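Local coordinates for GH3 beta-N-acetylglucosaminidase (Paenibacillaceae, PDB 6K5J), which hydrolyses terminal N-acetyl-beta-D-glucosamine residues from the non-reducing ends of glycans as a family 3 glycoside hydrolase, probably in the breakdown of chitin oligosaccharides, at residues 333-336 / 337-341; 472-475 / 476-479; 205-208 / 209-213; 408-412 / 413-417; 46-49 / 50-54. All blocks are in the same frame, centred on the assembly; numbering follows the deposited sequence.

Interaction 1. Residues 333-336 / 337-341; sequences LLAL and KQRRA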
# COMPACT_ATOMS: atom_id res chain seq x y z
N LEU A 333 19.78 -1.22 -12.89
CA LEU A 333 19.49 -2.21 -11.86
C LEU A 333 20.75 -2.60 -11.09
O LEU A 333 20.72 -2.72 -9.86
CB LEU A 333 18.83 -3.44 -12.49
CG LEU A 333 17.43 -3.12 -13.02
CD1 LEU A 333 17.03 -4.08 -14.15
CD2 LEU A 333 16.42 -3.14 -11.87
N LEU A 334 21.87 -2.80 -11.78
CA LEU A 334 23.11 -3.13 -11.08
C LEU A 334 23.57 -1.98 -10.17
O LEU A 334 24.11 -2.22 -9.09
CB LEU A 334 24.19 -3.50 -12.09
CG LEU A 334 23.96 -4.78 -12.91
CD1 LEU A 334 25.15 -5.09 -13.80
CD2 LEU A 334 23.67 -5.97 -12.01
N ALA A 335 23.35 -0.73 -10.60
CA ALA A 335 23.74 0.41 -9.77
C ALA A 335 22.92 0.47 -8.49
O ALA A 335 23.46 0.72 -7.41
CB ALA A 335 23.60 1.72 -10.56
N LEU A 336 21.61 0.23 -8.60
CA LEU A 336 20.76 0.17 -7.41
C LEU A 336 21.21 -0.96 -6.48
O LEU A 336 21.32 -0.77 -5.25
CB LEU A 336 19.30 -0.02 -7.83
CG LEU A 336 18.32 -0.17 -6.65
CD1 LEU A 336 18.42 1.03 -5.73
CD2 LEU A 336 16.89 -0.35 -7.16
N LYS A 337 21.50 -2.13 -7.04
CA LYS A 337 21.88 -3.28 -6.24
C LYS A 337 23.19 -3.03 -5.50
O LYS A 337 23.35 -3.45 -4.35
CB LYS A 337 21.99 -4.52 -7.13
CG LYS A 337 20.63 -5.10 -7.54
CD LYS A 337 20.79 -6.27 -8.49
CE LYS A 337 19.44 -6.98 -8.70
NZ LYS A 337 19.57 -8.29 -9.40
N GLN A 338 24.14 -2.36 -6.15
CA GLN A 338 25.37 -1.99 -5.46
C GLN A 338 25.10 -0.97 -4.36
O GLN A 338 25.67 -1.05 -3.27
CB GLN A 338 26.38 -1.42 -6.46
CG GLN A 338 27.68 -1.00 -5.80
CD GLN A 338 28.59 -0.23 -6.73
OE1 GLN A 338 28.30 -0.07 -7.92
NE2 GLN A 338 29.70 0.27 -6.18
N ARG A 339 24.22 -0.00 -4.64
CA ARG A 339 23.97 1.11 -3.72
C ARG A 339 23.32 0.66 -2.43
O ARG A 339 23.55 1.27 -1.37
CB ARG A 339 23.09 2.15 -4.41
CG ARG A 339 23.10 3.50 -3.75
CD ARG A 339 22.77 4.56 -4.77
NE ARG A 339 21.37 4.49 -5.13
CZ ARG A 339 20.91 4.34 -6.36
NH1 ARG A 339 21.74 4.25 -7.40
NH2 ARG A 339 19.61 4.28 -6.56
N ARG A 340 22.50 -0.38 -2.49
CA ARG A 340 21.84 -0.90 -1.31
C ARG A 340 22.59 -2.08 -0.72
O ARG A 340 22.06 -2.76 0.17
CB ARG A 340 20.39 -1.28 -1.64
CG ARG A 340 19.49 -0.07 -1.93
CD ARG A 340 19.57 0.99 -0.82
NE ARG A 340 19.15 2.30 -1.31
CZ ARG A 340 19.62 3.46 -0.86
NH1 ARG A 340 20.54 3.48 0.09
NH2 ARG A 340 19.18 4.60 -1.38
N ALA A 341 23.82 -2.33 -1.18
CA ALA A 341 24.67 -3.42 -0.68
C ALA A 341 23.86 -4.70 -0.51
O ALA A 341 23.85 -5.33 0.56
CB ALA A 341 25.35 -3.02 0.63

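Interaction 2. Residues 472-475 / 476-479; sequences AAKP and DVQL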
# COMPACT_ATOMS: atom_id res chain seq x y z
N ALA A 472 -28.92 5.36 13.26
CA ALA A 472 -28.92 6.80 13.42
C ALA A 472 -30.32 7.36 13.55
O ALA A 472 -30.49 8.46 14.11
CB ALA A 472 -28.20 7.47 12.23
N ALA A 473 -31.33 6.65 13.06
CA ALA A 473 -32.71 7.09 13.13
C ALA A 473 -33.42 6.64 14.41
O ALA A 473 -34.55 7.08 14.65
CB ALA A 473 -33.49 6.58 11.91
N LYS A 474 -32.80 5.80 15.22
CA LYS A 474 -33.43 5.33 16.46
C LYS A 474 -33.31 6.39 17.55
O LYS A 474 -32.19 6.69 17.97
CB LYS A 474 -32.81 4.02 16.91
CG LYS A 474 -33.03 2.87 15.94
CD LYS A 474 -32.50 1.55 16.48
CE LYS A 474 -33.14 1.19 17.81
NZ LYS A 474 -33.29 -0.29 17.98
N PRO A 475 -34.41 6.96 18.04
CA PRO A 475 -34.30 8.03 19.04
C PRO A 475 -33.79 7.56 20.39
O PRO A 475 -33.38 8.40 21.20
CB PRO A 475 -35.74 8.58 19.14
CG PRO A 475 -36.51 7.91 18.03
CD PRO A 475 -35.81 6.62 17.76
N ASP A 476 -33.81 6.26 20.65
CA ASP A 476 -33.32 5.70 21.91
C ASP A 476 -31.84 5.34 21.86
O ASP A 476 -31.32 4.76 22.83
CB ASP A 476 -34.14 4.46 22.27
CG ASP A 476 -34.34 3.52 21.08
OD1 ASP A 476 -34.75 4.00 20.00
OD2 ASP A 476 -34.08 2.30 21.22
N VAL A 477 -31.15 5.64 20.76
CA VAL A 477 -29.77 5.25 20.55
C VAL A 477 -28.91 6.51 20.48
O VAL A 477 -29.28 7.48 19.82
CB VAL A 477 -29.61 4.41 19.26
CG1 VAL A 477 -28.13 4.20 18.91
CG2 VAL A 477 -30.32 3.07 19.40
N GLN A 478 -27.78 6.49 21.19
CA GLN A 478 -26.75 7.51 21.04
C GLN A 478 -25.64 6.88 20.21
O GLN A 478 -24.85 6.08 20.72
CB GLN A 478 -26.24 8.01 22.39
CG GLN A 478 -27.26 8.84 23.17
CD GLN A 478 -28.28 7.98 23.90
OE1 GLN A 478 -27.92 7.08 24.66
NE2 GLN A 478 -29.57 8.25 23.66
N LEU A 479 -25.61 7.21 18.92
CA LEU A 479 -24.75 6.56 17.94
C LEU A 479 -23.54 7.43 17.64
O LEU A 479 -23.69 8.62 17.33
CB LEU A 479 -25.52 6.29 16.65
CG LEU A 479 -24.68 5.79 15.46
CD1 LEU A 479 -24.18 4.38 15.74
CD2 LEU A 479 -25.50 5.83 14.17

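Interaction 3. Residues 205-208 / 209-213; sequences RERL and DRLEL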
# COMPACT_ATOMS: atom_id res chain seq x y z
N ARG A 205 -2.67 18.91 -19.42
CA ARG A 205 -1.31 18.89 -18.90
C ARG A 205 -1.14 19.87 -17.74
O ARG A 205 -0.42 19.58 -16.78
CB ARG A 205 -0.35 19.19 -20.05
CG ARG A 205 1.08 19.01 -19.74
CD ARG A 205 1.42 17.61 -19.25
NE ARG A 205 2.73 17.70 -18.64
CZ ARG A 205 3.86 17.46 -19.29
NH1 ARG A 205 3.84 17.05 -20.56
NH2 ARG A 205 5.02 17.61 -18.66
N GLU A 206 -1.79 21.05 -17.80
CA GLU A 206 -1.64 22.00 -16.70
C GLU A 206 -2.07 21.38 -15.38
O GLU A 206 -1.49 21.67 -14.33
CB GLU A 206 -2.44 23.28 -16.97
CG GLU A 206 -3.97 23.15 -17.02
CD GLU A 206 -4.66 23.13 -15.64
OE1 GLU A 206 -5.76 22.53 -15.53
OE2 GLU A 206 -4.11 23.70 -14.66
N ARG A 207 -3.10 20.54 -15.41
CA ARG A 207 -3.56 19.95 -14.17
C ARG A 207 -2.59 18.87 -13.70
O ARG A 207 -2.26 18.81 -12.51
CB ARG A 207 -4.98 19.41 -14.37
CG ARG A 207 -5.29 18.14 -13.63
CD ARG A 207 -5.41 18.31 -12.12
NE ARG A 207 -5.61 16.97 -11.60
CZ ARG A 207 -6.81 16.42 -11.43
NH1 ARG A 207 -7.91 17.13 -11.68
NH2 ARG A 207 -6.90 15.18 -10.99
N LEU A 208 -2.08 18.05 -14.63
CA LEU A 208 -1.09 17.04 -14.26
C LEU A 208 0.17 17.69 -13.69
O LEU A 208 0.76 17.17 -12.73
CB LEU A 208 -0.74 16.16 -15.46
CG LEU A 208 -1.90 15.39 -16.12
CD1 LEU A 208 -1.41 14.56 -17.31
CD2 LEU A 208 -2.61 14.49 -15.09
N ASP A 209 0.59 18.82 -14.26
CA ASP A 209 1.80 19.49 -13.78
C ASP A 209 1.64 20.01 -12.36
O ASP A 209 2.59 19.98 -11.57
CB ASP A 209 2.18 20.65 -14.71
CG ASP A 209 2.75 20.19 -16.03
OD1 ASP A 209 3.17 19.02 -16.14
OD2 ASP A 209 2.77 21.01 -16.97
N ARG A 210 0.46 20.52 -12.03
CA ARG A 210 0.29 21.13 -10.72
C ARG A 210 -0.17 20.14 -9.65
O ARG A 210 -0.02 20.43 -8.46
CB ARG A 210 -0.70 22.28 -10.79
CG ARG A 210 -2.14 21.87 -10.89
CD ARG A 210 -3.06 23.09 -10.81
NE ARG A 210 -4.23 22.89 -11.66
CZ ARG A 210 -5.33 22.27 -11.28
NH1 ARG A 210 -5.44 21.79 -10.04
NH2 ARG A 210 -6.33 22.13 -12.14
N LEU A 211 -0.71 19.00 -10.05
CA LEU A 211 -1.22 18.06 -9.07
C LEU A 211 -0.47 16.73 -9.16
O LEU A 211 0.52 16.54 -8.44
CB LEU A 211 -2.73 17.86 -9.26
CG LEU A 211 -3.38 17.15 -8.05
CD1 LEU A 211 -3.27 18.02 -6.81
CD2 LEU A 211 -4.83 16.77 -8.33
N GLU A 212 -0.89 15.85 -10.07
CA GLU A 212 -0.38 14.48 -10.16
C GLU A 212 1.15 14.41 -10.11
O GLU A 212 1.72 13.66 -9.32
CB GLU A 212 -0.89 13.83 -11.46
CG GLU A 212 -2.26 13.15 -11.37
CD GLU A 212 -3.44 14.13 -11.34
OE1 GLU A 212 -3.24 15.34 -11.54
OE2 GLU A 212 -4.59 13.67 -11.11
N LEU A 213 1.82 15.18 -10.97
CA LEU A 213 3.27 15.05 -11.13
C LEU A 213 4.08 15.66 -9.98
O LEU A 213 5.24 15.27 -9.79
CB LEU A 213 3.71 15.70 -12.45
CG LEU A 213 3.25 14.94 -13.71
CD1 LEU A 213 3.48 15.78 -14.97
CD2 LEU A 213 3.97 13.60 -13.83

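Interaction 4. Residues 408-412 / 413-417; sequences PRKET and LGYWL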
# COMPACT_ATOMS: atom_id res chain seq x y z
N PRO A 408 -7.12 -10.20 10.05
CA PRO A 408 -7.77 -10.10 11.36
C PRO A 408 -6.98 -9.21 12.30
O PRO A 408 -5.75 -9.17 12.27
CB PRO A 408 -7.80 -11.56 11.85
CG PRO A 408 -6.62 -12.19 11.18
CD PRO A 408 -6.49 -11.51 9.83
N ARG A 409 -7.72 -8.46 13.12
CA ARG A 409 -7.14 -7.55 14.09
C ARG A 409 -7.58 -7.97 15.48
O ARG A 409 -8.79 -8.02 15.76
CB ARG A 409 -7.56 -6.10 13.81
CG ARG A 409 -7.25 -5.63 12.39
CD ARG A 409 -5.77 -5.27 12.19
NE ARG A 409 -5.61 -4.37 11.05
CZ ARG A 409 -4.45 -4.07 10.46
NH1 ARG A 409 -3.31 -4.61 10.88
NH2 ARG A 409 -4.44 -3.24 9.43
N LYS A 410 -6.62 -8.25 16.36
CA LYS A 410 -6.95 -8.56 17.75
C LYS A 410 -7.19 -7.30 18.58
O LYS A 410 -8.10 -7.26 19.42
CB LYS A 410 -5.83 -9.39 18.38
CG LYS A 410 -6.13 -9.84 19.81
CD LYS A 410 -4.86 -10.22 20.54
CE LYS A 410 -4.44 -9.14 21.53
NZ LYS A 410 -5.06 -9.36 22.87
N GLU A 411 -6.39 -6.25 18.36
CA GLU A 411 -6.51 -5.02 19.15
C GLU A 411 -7.57 -4.11 18.52
O GLU A 411 -7.28 -3.08 17.91
CB GLU A 411 -5.16 -4.33 19.26
CG GLU A 411 -4.10 -5.12 20.04
CD GLU A 411 -3.26 -6.04 19.16
OE1 GLU A 411 -3.57 -6.20 17.95
OE2 GLU A 411 -2.27 -6.58 19.67
N THR A 412 -8.82 -4.55 18.67
CA THR A 412 -9.98 -3.84 18.16
C THR A 412 -10.28 -2.61 19.02
O THR A 412 -9.71 -2.42 20.09
CB THR A 412 -11.21 -4.76 18.16
OG1 THR A 412 -11.52 -5.11 19.53
CG2 THR A 412 -10.94 -6.03 17.35
N LEU A 413 -11.23 -1.79 18.55
CA LEU A 413 -11.70 -0.70 19.39
C LEU A 413 -12.26 -1.24 20.70
O LEU A 413 -12.00 -0.68 21.78
CB LEU A 413 -12.77 0.11 18.65
CG LEU A 413 -13.44 1.15 19.54
CD1 LEU A 413 -12.40 2.16 20.01
CD2 LEU A 413 -14.56 1.85 18.78
N GLY A 414 -13.01 -2.35 20.63
CA GLY A 414 -13.54 -2.95 21.85
C GLY A 414 -12.44 -3.40 22.79
O GLY A 414 -12.54 -3.24 24.00
N TYR A 415 -11.37 -3.97 22.23
CA TYR A 415 -10.19 -4.34 23.02
C TYR A 415 -9.67 -3.16 23.83
O TYR A 415 -9.43 -3.28 25.04
CB TYR A 415 -9.11 -4.88 22.08
CG TYR A 415 -7.75 -5.11 22.73
CD1 TYR A 415 -7.43 -6.34 23.32
CD2 TYR A 415 -6.79 -4.10 22.75
CE1 TYR A 415 -6.19 -6.55 23.91
CE2 TYR A 415 -5.55 -4.30 23.32
CZ TYR A 415 -5.26 -5.53 23.91
OH TYR A 415 -4.03 -5.73 24.48
N TRP A 416 -9.50 -2.01 23.19
CA TRP A 416 -8.93 -0.87 23.92
C TRP A 416 -9.94 -0.28 24.90
O TRP A 416 -9.56 0.17 25.99
CB TRP A 416 -8.44 0.19 22.94
CG TRP A 416 -7.25 -0.27 22.17
CD1 TRP A 416 -7.22 -0.62 20.86
CD2 TRP A 416 -5.92 -0.46 22.67
NE1 TRP A 416 -5.94 -1.00 20.50
CE2 TRP A 416 -5.13 -0.91 21.59
CE3 TRP A 416 -5.33 -0.27 23.92
CZ2 TRP A 416 -3.77 -1.17 21.73
CZ3 TRP A 416 -3.98 -0.55 24.06
CH2 TRP A 416 -3.21 -0.99 22.97
N LEU A 417 -11.22 -0.23 24.53
CA LEU A 417 -12.20 0.27 25.48
C LEU A 417 -12.27 -0.63 26.71
O LEU A 417 -12.35 -0.15 27.84
CB LEU A 417 -13.57 0.39 24.82
CG LEU A 417 -13.73 1.55 23.83
CD1 LEU A 417 -15.09 1.47 23.18
CD2 LEU A 417 -13.53 2.90 24.52

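Interaction 5. Residues 46-49 / 50-54; sequences IIYF and RRNLA. With NAG (2-acetamido-2-deoxy-beta-D-glucopyranose), chain B.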
# COMPACT_ATOMS: atom_id res chain seq x y z
N ILE A 46 12.91 -10.78 -6.65
CA ILE A 46 11.83 -11.56 -6.04
C ILE A 46 10.91 -10.59 -5.33
O ILE A 46 11.38 -9.66 -4.67
CB ILE A 46 12.38 -12.60 -5.04
CG1 ILE A 46 13.30 -13.60 -5.74
CG2 ILE A 46 11.23 -13.31 -4.29
CD1 ILE A 46 12.56 -14.57 -6.66
N ILE A 47 9.60 -10.78 -5.45
CA ILE A 47 8.62 -10.05 -4.65
C ILE A 47 7.92 -11.03 -3.72
O ILE A 47 7.48 -12.11 -4.14
CB ILE A 47 7.60 -9.28 -5.53
CG1 ILE A 47 6.55 -8.61 -4.63
CG2 ILE A 47 6.96 -10.21 -6.58
CD1 ILE A 47 5.71 -7.55 -5.32
N TYR A 48 7.80 -10.65 -2.44
CA TYR A 48 7.11 -11.43 -1.42
C TYR A 48 5.64 -11.02 -1.32
O TYR A 48 5.29 -9.84 -1.44
CB TYR A 48 7.75 -11.22 -0.05
CG TYR A 48 9.10 -11.86 0.20
CD1 TYR A 48 9.51 -13.00 -0.48
CD2 TYR A 48 9.96 -11.32 1.16
CE1 TYR A 48 10.74 -13.60 -0.22
CE2 TYR A 48 11.19 -11.91 1.43
CZ TYR A 48 11.58 -13.04 0.73
OH TYR A 48 12.80 -13.62 1.00
N PHE A 49 4.78 -12.01 -1.04
CA PHE A 49 3.40 -11.79 -0.62
C PHE A 49 3.17 -12.52 0.71
O PHE A 49 4.07 -13.14 1.26
CB PHE A 49 2.43 -12.23 -1.72
CG PHE A 49 2.47 -11.31 -2.91
CD1 PHE A 49 3.43 -11.50 -3.90
CD2 PHE A 49 1.63 -10.21 -2.99
CE1 PHE A 49 3.51 -10.63 -4.98
CE2 PHE A 49 1.70 -9.33 -4.07
CZ PHE A 49 2.65 -9.54 -5.07
N ARG A 50 1.94 -12.39 1.24
CA ARG A 50 1.59 -12.98 2.53
C ARG A 50 1.95 -14.47 2.59
O ARG A 50 2.37 -14.98 3.64
CB ARG A 50 0.09 -12.77 2.81
CG ARG A 50 -0.41 -13.28 4.16
CD ARG A 50 -1.80 -12.66 4.52
NE ARG A 50 -1.75 -11.20 4.51
CZ ARG A 50 -1.45 -10.44 5.56
NH1 ARG A 50 -1.19 -10.99 6.74
NH2 ARG A 50 -1.41 -9.13 5.44
N ARG A 51 1.81 -15.18 1.47
CA ARG A 51 2.12 -16.61 1.40
C ARG A 51 3.58 -16.92 1.71
O ARG A 51 3.89 -18.06 2.09
CB ARG A 51 1.79 -17.15 0.00
CG ARG A 51 2.59 -16.44 -1.11
CD ARG A 51 2.19 -16.85 -2.53
NE ARG A 51 3.00 -16.11 -3.51
CZ ARG A 51 2.51 -15.34 -4.48
NH1 ARG A 51 1.20 -15.22 -4.66
NH2 ARG A 51 3.35 -14.71 -5.29
N ASN A 52 4.48 -15.95 1.58
CA ASN A 52 5.90 -16.15 1.89
C ASN A 52 6.27 -15.71 3.30
O ASN A 52 7.43 -15.84 3.67
CB ASN A 52 6.80 -15.38 0.91
CG ASN A 52 6.41 -15.60 -0.54
OD1 ASN A 52 5.91 -14.68 -1.21
ND2 ASN A 52 6.66 -16.81 -1.04
N LEU A 53 5.33 -15.17 4.07
CA LEU A 53 5.68 -14.40 5.27
C LEU A 53 4.91 -14.94 6.47
O LEU A 53 3.76 -14.56 6.71
CB LEU A 53 5.39 -12.91 5.04
CG LEU A 53 5.99 -12.34 3.74
CD1 LEU A 53 5.45 -10.93 3.46
CD2 LEU A 53 7.53 -12.33 3.81
N ALA A 54 5.54 -15.83 7.23
CA ALA A 54 4.95 -16.37 8.45
C ALA A 54 5.46 -15.66 9.70
O ALA A 54 4.65 -15.17 10.51
CB ALA A 54 5.22 -17.88 8.55
C1 NAG B . -0.50 -3.91 -8.00
C2 NAG B . -0.61 -2.62 -7.16
C3 NAG B . 0.78 -2.13 -6.70
C4 NAG B . 1.60 -3.26 -6.11
C5 NAG B . 1.67 -4.40 -7.10
C6 NAG B . 2.47 -5.59 -6.62
C7 NAG B . -2.30 -0.84 -7.46
C8 NAG B . -2.84 0.20 -8.40
N2 NAG B . -1.28 -1.58 -7.92
O1 NAG B . -1.77 -4.46 -8.12
O3 NAG B . 0.63 -1.09 -5.74
O4 NAG B . 2.92 -2.80 -5.81
O5 NAG B . 0.34 -4.87 -7.34
O6 NAG B . 1.80 -6.28 -5.57
O7 NAG B . -2.74 -0.98 -6.32
O HOH W 1 5.84 -14.21 -3.98

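Interaction 1. Residues 333-336 / 337-341
Leu336 and Arg339 meet on the last turn of helix 323-339, where the guanidinium of Arg339 folds back along the helix. Its chain bends at chi3 (72°), which lays one face of the group over Leu336 CA and brings NH2 to within 3.6 Å of Leu336 CD1. The same methyl reaches Arg340 CG at 4.1 Å, and so the leucine lies against the aliphatic and flat parts of two arginines whose charges are spent on a common partner, Asp225. On another side of the turn Lys337 runs out extended beyond CG. Its CG passes 3.3 Å from Leu333 O, and its buried NZ is satisfied by Gln19, Gly44 and Pro77; a long, flexible lysine can span that distance while its methylenes pass the backbone and pack on Val76 and Val342. Gln338 is the opposite case. Solvent-exposed and extended, it brings of its side chain CB alone near the preceding turn, 3.6 Å from Leu334 O. Beneath these side chains the regular helical ladder holds, as in Lys337 N to Leu333 O, 3.0 Å. The helix closes in a Schellman motif: Ala341, with positive phi (44°), gives its N to Gln338 O at 3.1 Å, and Val342 N bonds to Lys337 O. The tight side faces the barrel, where Leu333 and Leu336 press on Val264 of strand 264-266, while Leu334 rests on the loop at Val76 and Arg126 donates to the carbonyls of Arg340 and Ala341 as the chain leaves the helix.

Interaction 2. Residues 472-475 / 476-479
Lys474 and Val477 pack side chain to side chain at the ends of a tight turn, Lys474 CB lying 3.6 Å from Val477 CG2. The lysine chain then bends at chi3 and chi4, and this carries CE past the same methyl at 3.7 Å. Asp476 approaches the same lysine as well: its OD1 lies 3.6 Å from Lys474 CB, and its OD2 stays 4.2 Å from Lys474 NZ, a distance at which the opposite charges probably attract weakly, though beyond a salt bridge. Val477 N bonds to Lys474 O at 3.2 Å, approaching from well above the carbonyl plane, and this closes a type I beta turn. Pro475 suits the second position because its ring already fixes the phi such a turn needs (-69°). The turn reverses the chain between helix 462-472 and strand 478-483, the return leg of a beta-alpha-beta crossover from the parallel neighbouring strand 450-455. Where the two legs run back past each other, the branched end of Leu479 meets Ala472, CD2 lying 3.7 Å from its CB; the small alanine lets the leucine come close. Farther out, Lys474 NZ is held by Ser445 and, weakly, by Gln442 O. Val477 and Leu479 both rest on Val451, Leu479 also touches Val453, and Gln478 pairs with Ser449 and Val451 through its backbone and with the Ser449 hydroxyl through OE1.

Interaction 3. Residues 205-208 / 209-213
A bend at chi2 (71°) turns the Arg207 guanidinium onto Glu212, gripped side-on by two nitrogens, NE to OE1 at 2.9 Å and NH2 to OE2 at 2.8 Å. The two flat groups lie nearly coplanar, 14° apart, and each carboxylate oxygen offers its syn lone pair, a bidentate salt bridge. Arg207 NH2 has a second acidic partner in Asp189. Two simpler bridges span one helical turn each. Arg205 NE meets Asp209 OD1 at 2.9 Å with the planes steeply turned, and Arg205 NH2 also reaches Glu258. Arg210 NE bonds to Glu206 OE2 at 3.1 Å while its NH1 donates to O of Val535, the chain's last residue. Such i to i+4 pairs of opposite charge suit the exposed flank of helix 205-210, part of the barrel domain. Helical geometry is lost at Leu211, and Leu208 O is taken instead by Leu213 N, five residues on, at 2.9 Å, as the chain enters helix 213-222. With an alanine at Arg207, the buried Glu212 carboxylate and Asp189 would probably lose their shared positive partner, and Leu211 the flat group it covers. Leu211 CD2 lies over one face of that guanidinium, 3.4 Å from Arg207 NE. Leu208 CD2 lies 3.7 Å from Glu212 OE1, and the leucine also touches Val237. Leu213 packs on Pro185 and, together with Arg205, on Leu254 of helix 249-258.

Interaction 4. Residues 408-412 / 413-417
Glu411 lays its CG over one face of the Tyr415 ring, a CH-pi contact 4.1 Å from the centroid and 26° off the ring normal. The glutamate lends its aliphatic part to the ring, while its carboxylate stands steeply to it. Trp416 CD1 sits at the edge of the tyrosine, in its plane. In return, the Tyr415 rim passes over one face of the indole, CD2 standing 3.7 Å above its centre. Lys410 NZ approaches the tyrosine obliquely and comes within 3.2 Å of CE1, brought there by bends at chi3 and chi4. Glu411 is the centre of an inverse gamma turn, and its CB also lies 3.6 Å from Trp416 NE1. The tryptophan extends the packing to Met510, Arg511 and Ala514 of helix 507-517, and a broad, mostly apolar ring fits such a helix-to-helix seam. The polar heart is Thr412. Its OG1 stands between the backbone N and the carbonyl carbon (chi1 64°), aimed at the first turn of the helix, and it takes Tyr415 N at 2.9 Å with a fairly straight bond of 160°. Glu426 braces the same spot, OE1 on the threonine hydroxyl and OE2 on Gly414 N; a carboxylate there is likely to be favoured by the positive end of the helix. Leu413 faces the sheet, against Trp394, Val452 and Val454. Thr412 is thus the N-cap of helix 413-419, its hydroxyl making the capping bond, in the alpha/beta domain.

Interaction 5. Residues 46-49 / 50-54
Phe49 and Asn52 exchange two hydrogen bonds at a short 3-10 segment (50-52), a buried local contact where strand 45-47 of the barrel gives way to the loop before helix 56-72. Asn52 OD1 accepts Phe49 N at 2.9 Å along an almost straight bond (173°), in the carbonyl plane and on a lone pair. In the other direction Asn52 N reaches Phe49 O, also 2.9 Å, from above that carbonyl's plane. Asparagine suits the place because its amide can accept on one side and donate on the other, ND2 going to Phe25 O and Gly27 O. Phe49 N would probably lose its acceptor and Gly27 O a donor if an alanine stood at Asn52, and the strand end would be freer to shift. A water lies 2.8 Å from the same OD1, is near Ile47 O as well, and accepts from Arg51 NH2. The extended Arg51 runs alongside Phe49, one guanidinium face over Phe49 CB, with NH2 3.5 Å from CD1; its nitrogens also serve Phe25 O, Ser299 O and His300. Nearby, Tyr48 CD2 touches Leu53 CD2 at 3.7 Å, and both residues pack on Val59 of helix 56-72. On the side of the sugar, the Phe49 ring turns its edge to O6 of the bound N-acetylglucosamine, 3.4 Å from CE2, and Ile47 CD1 lies 4.0 Å from its C6. Asp83, Arg152, Lys182, His183 and Asp268 hold the same sugar, an arrangement consistent with the active-site mouth formed by strand-end loops of a TIM-like barrel.

In the fold
Along the chain the order is interaction 5, 3, 1, 4, 2. The first three belong to the barrel domain: interaction 5 beside the sugar, interaction 3 about 35 Å away between centres, and interaction 1 on helix 323-339. Interactions 4 and 2 lie about 24 Å apart (centres) around the six-stranded sheet of the alpha/beta domain. The domains meet near interactions 4 and 5, whose nearest atoms are about 6 Å apart: Arg409 reaches Gly87, and Glu402 touches Phe49, consistent with the second domain lying at the edge of the active site. Interactions 1 and 2, about 59 Å apart between centres, mark two far sides of the molecule; like interaction 3, they are structural packing away from the sugar.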